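Local atomic coordinates of Non-ribosomal peptide synthetase (Streptomyces halstedii, PDB entry 3WVN), a protein that is a non-ribosomal peptide synthetase protein of the AMP-binding enzyme family (ANL clan), with aspartic acid bound in a pocket. Residues R310-S315 against S329-A334; Q342-R347 against M421-G426; V146-E151 against L163-I168; V190-L195 against P214-V219. All coordinates share one frame; numbering follows the deposited sequence.

Interaction 1. Residues R310-S315 against S329-A334; sequences RMFTNS and SAFPGA. With ASP (aspartic acid), chain C.
Phe312 of the strand and Phe331, the first residue to leave the helix that follows it, make the dense part of this contact. The CZ corner of Phe312 comes down over one face of the Phe331 ring, near its rim, with CZ 3.5 Å from Phe331 CD1. The planes are inclined at 59°, an oblique pairing. Phe312 CG is anti to its carbonyl carbon (chi1 -63°), which aims the ring at the turn. Beside it Ala334 CB lies 3.7 Å from Phe312 CE2; a lone methyl suits a spot where the backbones also run close, Ala334 CA sitting 3.3 Å from Arg310 O in a CA-H...O contact. Leu295 of helix 289-300 packs on both phenyl rings.

The other side is looser. Pro332 and Gly333 form the exposed corner of a type I turn, closed by Ala334 N to Phe331 O, and the Arg310 guanidinium is engaged by a salt bridge with Asp235. The segments thus join strand 311-314 to the return toward strand 335-340 in a beta-alpha-beta unit. At the strand's far end Ser315 OG donates to OXT of the bound aspartic acid, 2.7 Å away. The touching side chains are apolar and contribute packing, while backbone bonds of Arg310 and Phe312 to Gln335 supply the polar tie just beyond.

Interaction 2. Residues Q342-R347 against M421-G426; sequences QTECKR and MRLHTG. With ASP (aspartic acid), chain C.
Leu423 lays its two methyl branches against the turn that carries Glu344 and Cys345. CD1 meets Glu344 CB at 3.6 Å, while CD2 touches Cys345 SG at the same 3.6 Å; the leucine CG, anti to the backbone N (chi1 171°), carries both branches toward that turn. Glu344 offers only its aliphatic root here, because the chain bends at chi2 and the carboxylate turns off to Tyr401 OH. Cysteine suits its buried place, being small and able to pack as an apolar group.

Next to this patch Gln342, extended beyond CG, crosses Thr425 at about a right angle. Its NE2 gives a hydrogen bond to the backbone Thr425 O, 3.1 Å long and 156° at the hydrogen. The acceptor is met on a lone pair in the carbonyl plane, and it lies close to the amide plane of Gln342. Thr425 OG1 has its own partner in Ile390 O. The contact sets the short strand 423-425, which pairs with strand 388-393, against the loop after strand 335-340, in the fold of the AMP-binding (ANL) family.

That loop also lines the ligand pocket. Arg347 grips the alpha-carboxylate of the aspartic acid by its guanidinium edge, NE to OXT at 2.8 Å and NH2 to O at 2.6 Å. Lys346 NZ, which also pairs with Asp246, reaches the same O at 2.9 Å, a second cationic group that would be expected to stabilise the negative charge of the alpha-carboxylate. The backbone Lys346 O accepts from the ligand N.

Interaction 3. Residues V146-E151 against L163-I168; sequences VIAEDE and LPVYSI
Val146 and Tyr166 are tied together through the backbone, in the ladder that makes strands 146-148 and 165-167 parallel neighbours. Val146 N donates to Pro164 O at 3.0 Å, and Tyr166 N returns a bond of 2.9 Å to Val146 O. Ala148 N then gives to Tyr166 O, nearly straight at 170°, before Ile168 N closes the series on Ala148 O. The carbonyls of Val146, Tyr166 and Ala148 each receive a CA-H...O contact as well, from Val165, Ile147 and Ser167 respectively. Proline, with no N-H to give, suits position 164, where the ladder uses only its carbonyl.

Beyond the strands the polar ends are matched by side chains. Ser167 OG donates to Glu151 OE2 at 3.1 Å, approaching from above the carboxylate plane; the glutamate reaches it because its chain bends at chi2 (-64°). The same hydroxyl accepts a weak bond from Ser170 N, as a serine can at an N-cap. Asp150 likewise caps helix 151-159, its OD1 bonded to Ala153 N and Thr152 OG1. Along the strands, branched apolar side chains suit the sheet: Val146 CB lies 4.0 Å from Val165 CG2, and Ile147 CG2 lies 4.1 Å from Ile168 CD1.

Strand 165-167 is the edge of a four-stranded parallel sheet, reached from strand 145-148 by a beta-alpha-beta crossover through helix 151-159. Val146, Ala148 and Val165 face that helix, whereas Ile147 and Tyr166 face Leu171 of helix 168-180 on the other side, where Trp86 meets the Tyr166 ring edge-to-face.

Interaction 4. Residues V190-L195 against P214-V219; sequences VSPEDL and PHQQIV
Val190 holds its CG1 methyl over one face of the His215 ring, a CH-pi contact with 4.0 Å from CG1 to the ring centroid. The two side chains cross at about a right angle. At the edge of the same imidazole, near its plane, lies Asp194 O, 3.1 Å from His215 CD2. His215 CG is anti to the carbonyl carbon (chi1 -82°), which places the ring where it meets both Val190 CG1 and the Asp194 carbonyl, and ND1 is hydrogen-bonded to the backbone N of Val47; a flat residue with a polar edge suits both demands.

Asp194 O also receives His215 N at 3.0 Å, and Pro192 O takes Gln216 N on a lone pair in its carbonyl plane, also at 3.0 Å. These acceptors come from a type I turn, Ser191 to Asp194, with an ST turn in which Ser191 OG accepts from Glu193 N. They meet the first turn of helix 215-229, where Pro214, at the N-cap, also pairs with Leu195 as an antiparallel non-hydrogen-bonded bridge. Glu193 and Gln216 run side by side in the same direction, their carboxylate and amide planes 27° apart, and Glu193 CG is 3.7 Å from Gln216 OE1. Leu195 CD2 rests 4.0 Å from Pro214 CG, apolar against apolar.

Interactions 1 and 2 converge on the bound aspartic acid: Ser315 from the first and Lys346 and Arg347 from the second all bond to it, although the centres of the two interactions are about 27 Å apart. They touch where Ser315 CB lies 4.3 Å from Arg347 NH2, and both reach the same mixed sheet. Interaction 4 comes within about 6 Å of interaction 2 at the nearest atoms, and the side chain of Pro214 is about 14 Å from the bound aspartic acid; helix 215-229, which begins there, goes on to pack Ile225 against Lys346 and Arg347. Interaction 3 belongs to a separate parallel sheet, its nearest atoms about 24 Å from interaction 1 and about 15 Å from interaction 4.

Interaction 1. Residues R310-S315 against S329-A334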
loop_
_atom_site.group_PDB
_atom_site.type_symbol
_atom_site.label_atom_id
_atom_site.label_comp_id
_atom_site.label_asym_id
_atom_site.label_seq_id
_atom_site.Cartn_x
_atom_site.Cartn_y
_atom_site.Cartn_z
ATOM N N ARG A 310 -2.891 19.475 2.534
ATOM C CA ARG A 310 -1.612 19.890 3.058
ATOM C C ARG A 310 -0.393 19.157 2.435
ATOM O O ARG A 310 0.775 19.598 2.561
ATOM C CB ARG A 310 -1.628 19.783 4.593
ATOM C CG ARG A 310 -1.255 18.398 5.193
ATOM C CD ARG A 310 -1.460 18.420 6.702
ATOM N NE ARG A 310 -1.161 17.162 7.369
ATOM C CZ ARG A 310 0.056 16.704 7.647
ATOM N NH1 ARG A 310 1.127 17.405 7.303
ATOM N NH2 ARG A 310 0.214 15.563 8.281
ATOM N N MET A 311 -0.632 18.059 1.742
ATOM C CA MET A 311 0.479 17.313 1.167
ATOM C C MET A 311 0.085 16.435 0.011
ATOM O O MET A 311 -0.975 15.773 0.006
ATOM C CB MET A 311 1.189 16.471 2.235
ATOM C CG MET A 311 2.538 15.973 1.773
ATOM S SD MET A 311 3.393 15.016 3.010
ATOM C CE MET A 311 3.518 16.230 4.350
ATOM N N PHE A 312 0.934 16.432 -0.985
ATOM C CA PHE A 312 0.856 15.509 -2.057
ATOM C C PHE A 312 2.174 14.723 -1.995
ATOM O O PHE A 312 3.262 15.361 -1.913
ATOM C CB PHE A 312 0.780 16.231 -3.409
ATOM C CG PHE A 312 -0.436 17.078 -3.592
ATOM C CD1 PHE A 312 -1.637 16.498 -4.020
ATOM C CD2 PHE A 312 -0.395 18.429 -3.358
ATOM C CE1 PHE A 312 -2.763 17.257 -4.181
ATOM C CE2 PHE A 312 -1.520 19.232 -3.526
ATOM C CZ PHE A 312 -2.700 18.643 -3.951
ATOM N N THR A 313 2.101 13.392 -2.105
ATOM C CA THR A 313 3.291 12.552 -2.062
ATOM C C THR A 313 3.347 11.727 -3.318
ATOM O O THR A 313 2.477 10.865 -3.537
ATOM C CB THR A 313 3.302 11.585 -0.853
ATOM O OG1 THR A 313 2.116 10.743 -0.869
ATOM C CG2 THR A 313 3.290 12.349 0.409
ATOM N N ASN A 314 4.425 11.941 -4.077
ATOM C CA ASN A 314 4.560 11.383 -5.394
ATOM C C ASN A 314 5.642 10.315 -5.452
ATOM O O ASN A 314 6.745 10.479 -4.949
ATOM C CB ASN A 314 4.882 12.445 -6.418
ATOM C CG ASN A 314 4.991 11.867 -7.821
ATOM O OD1 ASN A 314 3.987 11.718 -8.525
ATOM N ND2 ASN A 314 6.193 11.473 -8.202
ATOM N N SER A 315 5.274 9.173 -6.034
ATOM C CA SER A 315 6.250 8.189 -6.366
ATOM C C SER A 315 5.836 7.531 -7.657
ATOM O O SER A 315 4.903 7.976 -8.328
ATOM C CB SER A 315 6.345 7.118 -5.255
ATOM O OG SER A 315 7.614 6.484 -5.320
ATOM N N SER A 329 0.604 26.350 -7.038
ATOM C CA SER A 329 -0.292 27.435 -7.367
ATOM C C SER A 329 -1.753 27.144 -6.987
ATOM O O SER A 329 -2.392 27.935 -6.235
ATOM C CB SER A 329 -0.104 27.798 -8.852
ATOM O OG SER A 329 -0.943 28.853 -9.249
ATOM N N ALA A 330 -2.280 25.988 -7.404
ATOM C CA ALA A 330 -3.633 25.618 -7.004
ATOM C C ALA A 330 -3.739 25.363 -5.514
ATOM O O ALA A 330 -4.743 25.665 -4.917
ATOM C CB ALA A 330 -4.106 24.399 -7.776
ATOM N N PHE A 331 -2.712 24.800 -4.883
ATOM C CA PHE A 331 -2.780 24.525 -3.452
ATOM C C PHE A 331 -1.533 25.068 -2.717
ATOM O O PHE A 331 -0.680 24.296 -2.293
ATOM C CB PHE A 331 -2.890 23.019 -3.228
ATOM C CG PHE A 331 -3.940 22.368 -4.043
ATOM C CD1 PHE A 331 -3.612 21.779 -5.258
ATOM C CD2 PHE A 331 -5.236 22.308 -3.598
ATOM C CE1 PHE A 331 -4.575 21.164 -6.051
ATOM C CE2 PHE A 331 -6.209 21.640 -4.356
ATOM C CZ PHE A 331 -5.872 21.096 -5.607
ATOM N N PRO A 332 -1.470 26.375 -2.502
ATOM C CA PRO A 332 -0.281 26.979 -1.841
ATOM C C PRO A 332 -0.100 26.494 -0.416
ATOM O O PRO A 332 0.996 26.490 0.078
ATOM C CB PRO A 332 -0.553 28.470 -1.911
ATOM C CG PRO A 332 -2.034 28.566 -1.987
ATOM C CD PRO A 332 -2.432 27.420 -2.888
ATOM N N GLY A 333 -1.135 25.969 0.203
ATOM C CA GLY A 333 -0.960 25.346 1.510
ATOM C C GLY A 333 -0.323 23.981 1.548
ATOM O O GLY A 333 -0.078 23.421 2.640
ATOM N N ALA A 334 -0.022 23.411 0.400
ATOM C CA ALA A 334 0.322 22.004 0.415
ATOM C C ALA A 334 1.764 21.847 0.060
ATOM O O ALA A 334 2.271 22.590 -0.749
ATOM C CB ALA A 334 -0.601 21.192 -0.551
HETATM N N ASP C . 6.503 1.006 -4.378
HETATM C CA ASP C . 6.946 2.416 -4.726
HETATM C C ASP C . 6.638 3.437 -3.649
HETATM O O ASP C . 5.606 3.288 -2.931
HETATM C CB ASP C . 6.332 2.886 -6.044
HETATM C CG ASP C . 6.392 1.792 -7.168
HETATM O OD1 ASP C . 5.759 2.011 -8.234
HETATM O OD2 ASP C . 7.041 0.726 -6.976
HETATM O OXT ASP C . 7.419 4.420 -3.534
#

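Interaction 2. Residues Q342-R347 against M421-G426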
loop_
_atom_site.group_PDB
_atom_site.type_symbol
_atom_site.label_atom_id
_atom_site.label_comp_id
_atom_site.label_asym_id
_atom_site.label_seq_id
_atom_site.Cartn_x
_atom_site.Cartn_y
_atom_site.Cartn_z
ATOM N N GLN A 342 10.770 0.961 -5.059
ATOM C CA GLN A 342 10.344 -0.254 -5.744
ATOM C C GLN A 342 9.576 -1.105 -4.787
ATOM O O GLN A 342 9.803 -1.049 -3.564
ATOM C CB GLN A 342 11.564 -1.047 -6.197
ATOM C CG GLN A 342 12.406 -0.334 -7.200
ATOM C CD GLN A 342 13.448 -1.250 -7.757
ATOM O OE1 GLN A 342 13.861 -2.244 -7.131
ATOM N NE2 GLN A 342 13.883 -0.937 -8.947
ATOM N N THR A 343 8.742 -1.977 -5.337
ATOM C CA THR A 343 7.917 -2.808 -4.508
ATOM C C THR A 343 8.817 -3.758 -3.705
ATOM O O THR A 343 8.524 -4.084 -2.555
ATOM C CB THR A 343 6.879 -3.583 -5.333
ATOM O OG1 THR A 343 5.976 -2.656 -5.902
ATOM C CG2 THR A 343 6.078 -4.519 -4.438
ATOM N N GLU A 344 9.961 -4.093 -4.287
ATOM C CA GLU A 344 10.969 -4.989 -3.667
ATOM C C GLU A 344 11.387 -4.581 -2.249
ATOM O O GLU A 344 11.836 -5.437 -1.486
ATOM C CB GLU A 344 12.211 -5.009 -4.548
ATOM C CG GLU A 344 12.119 -5.873 -5.787
ATOM C CD GLU A 344 11.289 -5.303 -6.945
ATOM O OE1 GLU A 344 10.668 -4.208 -6.852
ATOM O OE2 GLU A 344 11.211 -6.011 -7.970
ATOM N N CYS A 345 11.309 -3.282 -1.919
ATOM C CA CYS A 345 11.549 -2.829 -0.540
ATOM C C CYS A 345 10.566 -1.749 -0.124
ATOM O O CYS A 345 10.877 -0.948 0.768
ATOM C CB CYS A 345 12.962 -2.303 -0.388
ATOM S SG CYS A 345 13.337 -0.860 -1.393
ATOM N N LYS A 346 9.382 -1.752 -0.763
ATOM C CA LYS A 346 8.350 -0.711 -0.656
ATOM C C LYS A 346 8.787 0.646 -1.151
ATOM O O LYS A 346 8.253 1.134 -2.122
ATOM C CB LYS A 346 7.777 -0.563 0.768
ATOM C CG LYS A 346 6.851 0.665 0.956
ATOM C CD LYS A 346 5.711 0.747 -0.107
ATOM C CE LYS A 346 4.942 2.048 0.066
ATOM N NZ LYS A 346 3.827 2.255 -0.892
ATOM N N ARG A 347 9.723 1.270 -0.463
ATOM C CA ARG A 347 10.191 2.598 -0.841
ATOM C C ARG A 347 11.659 2.774 -0.489
ATOM O O ARG A 347 12.162 2.105 0.391
ATOM C CB ARG A 347 9.304 3.638 -0.207
ATOM C CG ARG A 347 9.612 5.068 -0.629
ATOM C CD ARG A 347 8.459 6.008 -0.220
ATOM N NE ARG A 347 7.322 5.641 -1.025
ATOM C CZ ARG A 347 6.053 5.813 -0.696
ATOM N NH1 ARG A 347 5.697 6.389 0.438
ATOM N NH2 ARG A 347 5.113 5.399 -1.535
ATOM N N MET A 421 19.989 -9.986 1.412
ATOM C CA MET A 421 20.022 -8.809 2.287
ATOM C C MET A 421 20.474 -7.501 1.596
ATOM O O MET A 421 20.361 -6.481 2.218
ATOM C CB MET A 421 20.885 -9.051 3.562
ATOM C CG MET A 421 22.369 -8.735 3.427
ATOM S SD MET A 421 23.388 -9.052 4.908
ATOM C CE MET A 421 23.569 -10.839 4.921
ATOM N N ARG A 422 20.981 -7.500 0.354
ATOM C CA ARG A 422 21.108 -6.242 -0.393
ATOM C C ARG A 422 20.247 -6.278 -1.657
ATOM O O ARG A 422 20.330 -7.214 -2.445
ATOM C CB ARG A 422 22.545 -5.930 -0.749
ATOM C CG ARG A 422 22.699 -4.874 -1.839
ATOM C CD ARG A 422 24.075 -4.201 -1.895
ATOM N NE ARG A 422 24.993 -4.802 -0.941
ATOM C CZ ARG A 422 25.444 -4.237 0.168
ATOM N NH1 ARG A 422 25.134 -2.985 0.493
ATOM N NH2 ARG A 422 26.260 -4.937 0.949
ATOM N N LEU A 423 19.417 -5.257 -1.835
ATOM C CA LEU A 423 18.554 -5.155 -3.013
ATOM C C LEU A 423 19.284 -4.389 -4.052
ATOM O O LEU A 423 19.681 -3.254 -3.803
ATOM C CB LEU A 423 17.234 -4.407 -2.695
ATOM C CG LEU A 423 16.342 -4.036 -3.896
ATOM C CD1 LEU A 423 15.814 -5.297 -4.570
ATOM C CD2 LEU A 423 15.204 -3.085 -3.510
ATOM N N HIS A 424 19.419 -4.988 -5.238
ATOM C CA HIS A 424 20.029 -4.322 -6.391
ATOM C C HIS A 424 18.875 -3.902 -7.265
ATOM O O HIS A 424 18.123 -4.739 -7.754
ATOM C CB HIS A 424 20.952 -5.293 -7.143
ATOM C CG HIS A 424 22.188 -5.636 -6.377
ATOM N ND1 HIS A 424 23.461 -5.257 -6.774
ATOM C CD2 HIS A 424 22.337 -6.278 -5.192
ATOM C CE1 HIS A 424 24.340 -5.701 -5.891
ATOM N NE2 HIS A 424 23.685 -6.312 -4.918
ATOM N N THR A 425 18.720 -2.609 -7.435
ATOM C CA THR A 425 17.529 -2.088 -8.048
ATOM C C THR A 425 17.539 -2.135 -9.566
ATOM O O THR A 425 16.500 -1.986 -10.192
ATOM C CB THR A 425 17.338 -0.597 -7.688
ATOM O OG1 THR A 425 18.398 0.193 -8.248
ATOM C CG2 THR A 425 17.249 -0.412 -6.178
ATOM N N GLY A 426 18.735 -2.230 -10.149
ATOM C CA GLY A 426 18.935 -1.957 -11.548
ATOM C C GLY A 426 18.668 -0.522 -11.946
ATOM O O GLY A 426 18.609 -0.260 -13.138
HETATM N N ASP C . 6.503 1.006 -4.378
HETATM C CA ASP C . 6.946 2.416 -4.726
HETATM C C ASP C . 6.638 3.437 -3.649
HETATM O O ASP C . 5.606 3.288 -2.931
HETATM C CB ASP C . 6.332 2.886 -6.044
HETATM C CG ASP C . 6.392 1.792 -7.168
HETATM O OD1 ASP C . 5.759 2.011 -8.234
HETATM O OD2 ASP C . 7.041 0.726 -6.976
HETATM O OXT ASP C . 7.419 4.420 -3.534
#

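Interaction 3. Residues V146-E151 against L163-I168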
loop_
_atom_site.group_PDB
_atom_site.type_symbol
_atom_site.label_atom_id
_atom_site.label_comp_id
_atom_site.label_asym_id
_atom_site.label_seq_id
_atom_site.Cartn_x
_atom_site.Cartn_y
_atom_site.Cartn_z
ATOM N N VAL A 146 -10.474 -17.980 -3.525
ATOM C CA VAL A 146 -10.420 -16.727 -4.282
ATOM C C VAL A 146 -11.685 -15.969 -3.946
ATOM O O VAL A 146 -12.773 -16.592 -3.837
ATOM C CB VAL A 146 -10.401 -17.013 -5.797
ATOM C CG1 VAL A 146 -10.533 -15.738 -6.594
ATOM C CG2 VAL A 146 -9.164 -17.831 -6.189
ATOM N N ILE A 147 -11.543 -14.658 -3.759
ATOM C CA ILE A 147 -12.654 -13.797 -3.413
ATOM C C ILE A 147 -12.825 -12.808 -4.545
ATOM O O ILE A 147 -11.858 -12.144 -4.946
ATOM C CB ILE A 147 -12.383 -13.076 -2.077
ATOM C CG1 ILE A 147 -12.419 -14.085 -0.956
ATOM C CG2 ILE A 147 -13.411 -11.991 -1.800
ATOM C CD1 ILE A 147 -11.982 -13.567 0.377
ATOM N N ALA A 148 -14.045 -12.702 -5.062
ATOM C CA ALA A 148 -14.345 -11.873 -6.213
ATOM C C ALA A 148 -15.334 -10.788 -5.835
ATOM O O ALA A 148 -15.939 -10.776 -4.756
ATOM C CB ALA A 148 -14.899 -12.735 -7.348
ATOM N N GLU A 149 -15.535 -9.905 -6.761
ATOM C CA GLU A 149 -16.231 -8.681 -6.514
ATOM C C GLU A 149 -17.739 -8.863 -6.554
ATOM O O GLU A 149 -18.487 -8.137 -5.890
ATOM C CB GLU A 149 -15.801 -7.684 -7.582
ATOM C CG GLU A 149 -16.460 -6.348 -7.440
ATOM C CD GLU A 149 -16.027 -5.415 -8.511
ATOM O OE1 GLU A 149 -16.483 -4.253 -8.439
ATOM O OE2 GLU A 149 -15.235 -5.834 -9.392
ATOM N N ASP A 150 -18.183 -9.800 -7.377
ATOM C CA ASP A 150 -19.588 -10.110 -7.506
ATOM C C ASP A 150 -19.728 -11.425 -8.263
ATOM O O ASP A 150 -18.727 -12.071 -8.577
ATOM C CB ASP A 150 -20.342 -8.978 -8.206
ATOM C CG ASP A 150 -19.899 -8.754 -9.639
ATOM O OD1 ASP A 150 -19.214 -9.590 -10.267
ATOM O OD2 ASP A 150 -20.297 -7.712 -10.162
ATOM N N GLU A 151 -20.968 -11.797 -8.587
ATOM C CA GLU A 151 -21.265 -13.122 -9.174
ATOM C C GLU A 151 -20.821 -13.258 -10.603
ATOM O O GLU A 151 -20.251 -14.287 -10.977
ATOM C CB GLU A 151 -22.757 -13.447 -9.063
ATOM C CG GLU A 151 -23.218 -13.703 -7.627
ATOM C CD GLU A 151 -22.574 -14.927 -6.993
ATOM O OE1 GLU A 151 -22.029 -15.798 -7.728
ATOM O OE2 GLU A 151 -22.592 -14.999 -5.747
ATOM N N LEU A 163 -10.093 -23.702 -8.125
ATOM C CA LEU A 163 -10.224 -23.411 -6.684
ATOM C C LEU A 163 -11.595 -22.840 -6.375
ATOM O O LEU A 163 -12.238 -22.297 -7.264
ATOM C CB LEU A 163 -9.125 -22.457 -6.217
ATOM C CG LEU A 163 -7.755 -23.173 -6.225
ATOM C CD1 LEU A 163 -6.639 -22.130 -6.280
ATOM C CD2 LEU A 163 -7.556 -24.104 -5.027
ATOM N N PRO A 164 -12.051 -22.988 -5.120
ATOM C CA PRO A 164 -13.281 -22.352 -4.640
ATOM C C PRO A 164 -13.268 -20.832 -4.760
ATOM O O PRO A 164 -12.300 -20.213 -4.346
ATOM C CB PRO A 164 -13.326 -22.728 -3.163
ATOM C CG PRO A 164 -12.418 -23.887 -3.009
ATOM C CD PRO A 164 -11.406 -23.821 -4.097
ATOM N N VAL A 165 -14.356 -20.255 -5.275
ATOM C CA VAL A 165 -14.486 -18.798 -5.562
ATOM C C VAL A 165 -15.765 -18.222 -4.916
ATOM O O VAL A 165 -16.857 -18.729 -5.192
ATOM C CB VAL A 165 -14.594 -18.546 -7.075
ATOM C CG1 VAL A 165 -14.908 -17.063 -7.354
ATOM C CG2 VAL A 165 -13.321 -18.991 -7.774
ATOM N N TYR A 166 -15.628 -17.175 -4.083
ATOM C CA TYR A 166 -16.751 -16.592 -3.348
ATOM C C TYR A 166 -16.941 -15.149 -3.702
ATOM O O TYR A 166 -15.970 -14.440 -3.803
ATOM C CB TYR A 166 -16.462 -16.651 -1.873
ATOM C CG TYR A 166 -16.207 -18.031 -1.350
ATOM C CD1 TYR A 166 -17.251 -18.800 -0.833
ATOM C CD2 TYR A 166 -14.925 -18.577 -1.372
ATOM C CE1 TYR A 166 -17.041 -20.085 -0.321
ATOM C CE2 TYR A 166 -14.689 -19.865 -0.876
ATOM C CZ TYR A 166 -15.761 -20.632 -0.337
ATOM O OH TYR A 166 -15.588 -21.948 0.136
ATOM N N SER A 167 -18.168 -14.695 -3.911
ATOM C CA SER A 167 -18.425 -13.295 -4.164
ATOM C C SER A 167 -18.503 -12.587 -2.837
ATOM O O SER A 167 -18.936 -13.164 -1.867
ATOM C CB SER A 167 -19.711 -13.062 -4.966
ATOM O OG SER A 167 -20.857 -13.023 -4.126
ATOM N N ILE A 168 -17.998 -11.364 -2.781
ATOM C CA ILE A 168 -17.903 -10.687 -1.510
ATOM C C ILE A 168 -19.289 -10.427 -0.875
ATOM O O ILE A 168 -19.426 -10.476 0.351
ATOM C CB ILE A 168 -17.066 -9.381 -1.617
ATOM C CG1 ILE A 168 -16.778 -8.795 -0.235
ATOM C CG2 ILE A 168 -17.791 -8.352 -2.483
ATOM C CD1 ILE A 168 -15.793 -9.612 0.591
#

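Interaction 4. Residues V190-L195 against P214-V219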
loop_
_atom_site.group_PDB
_atom_site.type_symbol
_atom_site.label_atom_id
_atom_site.label_comp_id
_atom_site.label_asym_id
_atom_site.label_seq_id
_atom_site.Cartn_x
_atom_site.Cartn_y
_atom_site.Cartn_z
ATOM N N VAL A 190 1.369 -15.832 15.200
ATOM C CA VAL A 190 1.815 -15.273 13.928
ATOM C C VAL A 190 3.172 -14.713 14.187
ATOM O O VAL A 190 3.367 -13.937 15.096
ATOM C CB VAL A 190 0.859 -14.194 13.396
ATOM C CG1 VAL A 190 1.332 -13.680 12.025
ATOM C CG2 VAL A 190 -0.561 -14.753 13.292
ATOM N N SER A 191 4.128 -15.128 13.387
ATOM C CA SER A 191 5.484 -14.665 13.568
ATOM C C SER A 191 5.686 -13.395 12.737
ATOM O O SER A 191 5.174 -13.294 11.610
ATOM C CB SER A 191 6.442 -15.745 13.103
ATOM O OG SER A 191 7.726 -15.209 12.939
ATOM N N PRO A 192 6.480 -12.456 13.260
ATOM C CA PRO A 192 6.913 -11.306 12.478
ATOM C C PRO A 192 7.586 -11.689 11.158
ATOM O O PRO A 192 7.595 -10.868 10.236
ATOM C CB PRO A 192 7.874 -10.579 13.412
ATOM C CG PRO A 192 7.480 -11.015 14.786
ATOM C CD PRO A 192 7.005 -12.428 14.629
ATOM N N GLU A 193 8.067 -12.928 11.031
ATOM C CA GLU A 193 8.703 -13.364 9.812
ATOM C C GLU A 193 7.750 -14.035 8.832
ATOM O O GLU A 193 8.143 -14.354 7.726
ATOM C CB GLU A 193 9.869 -14.320 10.127
ATOM C CG GLU A 193 11.022 -13.718 10.952
ATOM C CD GLU A 193 12.058 -14.770 11.371
ATOM O OE1 GLU A 193 12.141 -15.814 10.668
ATOM O OE2 GLU A 193 12.794 -14.566 12.377
ATOM N N ASP A 194 6.522 -14.288 9.251
ATOM C CA ASP A 194 5.497 -14.843 8.372
ATOM C C ASP A 194 5.138 -13.853 7.276
ATOM O O ASP A 194 5.047 -12.620 7.515
ATOM C CB ASP A 194 4.188 -15.072 9.144
ATOM C CG ASP A 194 4.233 -16.290 10.088
ATOM O OD1 ASP A 194 5.223 -17.032 10.034
ATOM O OD2 ASP A 194 3.278 -16.490 10.885
ATOM N N LEU A 195 4.836 -14.404 6.098
ATOM C CA LEU A 195 4.393 -13.599 5.003
ATOM C C LEU A 195 3.010 -13.066 5.332
ATOM O O LEU A 195 2.130 -13.801 5.806
ATOM C CB LEU A 195 4.353 -14.400 3.713
ATOM C CG LEU A 195 5.669 -14.944 3.177
ATOM C CD1 LEU A 195 5.400 -15.585 1.818
ATOM C CD2 LEU A 195 6.676 -13.837 3.008
ATOM N N PRO A 214 6.881 -10.080 4.275
ATOM C CA PRO A 214 6.668 -10.461 5.690
ATOM C C PRO A 214 6.122 -9.337 6.544
ATOM O O PRO A 214 6.363 -8.176 6.213
ATOM C CB PRO A 214 8.069 -10.838 6.206
ATOM C CG PRO A 214 8.873 -11.084 4.971
ATOM C CD PRO A 214 8.298 -10.120 3.923
ATOM N N HIS A 215 5.445 -9.689 7.634
ATOM C CA HIS A 215 4.887 -8.745 8.558
ATOM C C HIS A 215 5.857 -7.654 9.015
ATOM O O HIS A 215 5.489 -6.486 9.016
ATOM C CB HIS A 215 4.410 -9.480 9.797
ATOM C CG HIS A 215 3.065 -10.110 9.654
ATOM N ND1 HIS A 215 1.918 -9.537 10.170
ATOM C CD2 HIS A 215 2.679 -11.283 9.084
ATOM C CE1 HIS A 215 0.878 -10.305 9.896
ATOM N NE2 HIS A 215 1.313 -11.376 9.238
ATOM N N GLN A 216 7.032 -8.045 9.525
ATOM C CA GLN A 216 8.038 -7.111 10.117
ATOM C C GLN A 216 8.411 -5.962 9.184
ATOM O O GLN A 216 8.476 -4.809 9.602
ATOM C CB GLN A 216 9.355 -7.836 10.318
ATOM C CG GLN A 216 9.461 -8.712 11.490
ATOM C CD GLN A 216 10.874 -9.217 11.653
ATOM O OE1 GLN A 216 11.343 -10.001 10.873
ATOM N NE2 GLN A 216 11.552 -8.728 12.667
ATOM N N GLN A 217 8.767 -6.335 7.948
ATOM C CA GLN A 217 9.149 -5.389 6.873
ATOM C C GLN A 217 8.061 -4.401 6.528
ATOM O O GLN A 217 8.311 -3.236 6.380
ATOM C CB GLN A 217 9.510 -6.139 5.619
ATOM C CG GLN A 217 10.894 -6.668 5.621
ATOM C CD GLN A 217 10.959 -8.151 5.990
ATOM O OE1 GLN A 217 10.394 -8.603 6.981
ATOM N NE2 GLN A 217 11.674 -8.890 5.183
ATOM N N ILE A 218 6.842 -4.892 6.436
ATOM C CA ILE A 218 5.729 -4.044 6.109
ATOM C C ILE A 218 5.589 -3.033 7.230
ATOM O O ILE A 218 5.499 -1.829 6.961
ATOM C CB ILE A 218 4.408 -4.814 5.951
ATOM C CG1 ILE A 218 4.474 -5.764 4.737
ATOM C CG2 ILE A 218 3.253 -3.845 5.776
ATOM C CD1 ILE A 218 3.269 -6.702 4.623
ATOM N N VAL A 219 5.538 -3.513 8.467
ATOM C CA VAL A 219 5.296 -2.614 9.594
ATOM C C VAL A 219 6.430 -1.606 9.679
ATOM O O VAL A 219 6.201 -0.405 9.889
ATOM C CB VAL A 219 5.145 -3.367 10.922
ATOM C CG1 VAL A 219 5.145 -2.434 12.111
ATOM C CG2 VAL A 219 3.817 -4.133 10.927
#